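Local coordinates for BRAMP domain protein (Streptomyces davawensis, PDB 5MLD) that replaces the C-8 methyl group of FMN with an amino group to give 8-demethyl-8-aminoriboflavin-5'-phosphate, a step in making the antibiotic roseoflavin, at residues H139-A142 with G143-N147. Sequence-based numbering, arbitrary orientation.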
# COMPACT_ATOMS: atom_id res chain seq x y z
N HIS A 139 -1.35 9.53 -1.06
CA HIS A 139 -2.44 8.80 -0.39
C HIS A 139 -1.97 7.45 0.17
O HIS A 139 -2.48 6.98 1.20
CB HIS A 139 -3.61 8.65 -1.36
CG HIS A 139 -4.28 9.95 -1.68
ND1 HIS A 139 -4.12 10.61 -2.89
CD2 HIS A 139 -5.08 10.75 -0.93
CE1 HIS A 139 -4.80 11.74 -2.87
NE2 HIS A 139 -5.39 11.85 -1.69
N HIS A 140 -1.00 6.83 -0.49
CA HIS A 140 -0.43 5.58 0.02
C HIS A 140 0.29 5.80 1.35
O HIS A 140 0.08 5.06 2.31
CB HIS A 140 0.52 5.00 -1.04
CG HIS A 140 1.11 3.67 -0.68
ND1 HIS A 140 2.23 3.17 -1.29
CD2 HIS A 140 0.71 2.73 0.21
CE1 HIS A 140 2.52 1.98 -0.78
NE2 HIS A 140 1.61 1.69 0.13
N VAL A 141 1.11 6.84 1.42
CA VAL A 141 1.81 7.14 2.67
C VAL A 141 0.82 7.51 3.76
O VAL A 141 0.95 7.08 4.91
CB VAL A 141 2.85 8.25 2.45
CG1 VAL A 141 3.47 8.65 3.76
CG2 VAL A 141 3.94 7.77 1.50
N ALA A 142 -0.19 8.31 3.41
CA ALA A 142 -1.18 8.71 4.40
C ALA A 142 -1.88 7.50 4.97
O ALA A 142 -2.06 7.39 6.19
CB ALA A 142 -2.20 9.68 3.79
N GLY A 143 -2.25 6.55 4.12
CA GLY A 143 -2.89 5.34 4.63
C GLY A 143 -2.00 4.60 5.60
O GLY A 143 -2.43 4.23 6.70
N THR A 144 -0.73 4.41 5.23
CA THR A 144 0.18 3.65 6.08
C THR A 144 0.47 4.37 7.39
O THR A 144 0.39 3.78 8.48
CB THR A 144 1.48 3.36 5.31
OG1 THR A 144 1.17 2.58 4.15
CG2 THR A 144 2.42 2.57 6.17
N VAL A 145 0.79 5.66 7.32
CA VAL A 145 1.19 6.39 8.53
C VAL A 145 0.00 6.60 9.46
O VAL A 145 0.10 6.40 10.68
CB VAL A 145 1.86 7.72 8.16
CG1 VAL A 145 2.09 8.56 9.41
CG2 VAL A 145 3.16 7.48 7.40
N LEU A 146 -1.13 7.04 8.91
CA LEU A 146 -2.27 7.34 9.78
C LEU A 146 -2.85 6.07 10.39
O LEU A 146 -3.32 6.09 11.54
CB LEU A 146 -3.33 8.13 9.02
CG LEU A 146 -2.90 9.58 8.74
CD1 LEU A 146 -3.81 10.24 7.72
CD2 LEU A 146 -2.82 10.40 10.06
N ASN A 147 -2.82 4.96 9.64
CA ASN A 147 -3.19 3.67 10.22
C ASN A 147 -2.31 3.33 11.41
O ASN A 147 -2.81 2.92 12.47
CB ASN A 147 -3.10 2.56 9.16
CG ASN A 147 -3.42 1.17 9.75
OD1 ASN A 147 -2.53 0.34 10.00
ND2 ASN A 147 -4.69 0.95 10.02
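With CG1 of Val141 turned opposite the backbone N (chi1 174°) and CG2 of Val145 lying beside its own N, these two methyls meet at 3.8 Å, and the side chains, one helical turn apart, lie side by side pointing the same way. His140 likewise swings its ring opposite its N (chi1 -176°), and the ring runs alongside Thr144, whose OG1 lies 4.0 Å from CD2 at an oblique approach. A threonine hydroxyl can lie close to the preceding turn's carbonyl: Thr144 OG1 is 3.3 Å from His140 O, a weak hydrogen bond at most; the same carbonyl takes Thr144 N at 3.1 Å. Four successive i to i+4 bonds run along the helix here, that of Val145 N to Val141 O (2.8 Å) being nearly straight, 172° at the hydrogen. Ala142, no more than a methyl, fits between strand 125-132 and Asn147 of a second subunit. His140 ND1 is hydrogen-bonded to OD1 of Asn94, a residue of the FMN site, while NE2 bonds His140 NE2 of another subunit, so an imidazole, with a nitrogen for each partner, fits there. Branched valines fill the sheet-facing side, Val141 on Met131 and Val145 on Leu129, with Ala142 on both, seating helix 138-152 against the flavodoxin-like sheet as the crossover between strands 125-132 and 154-155.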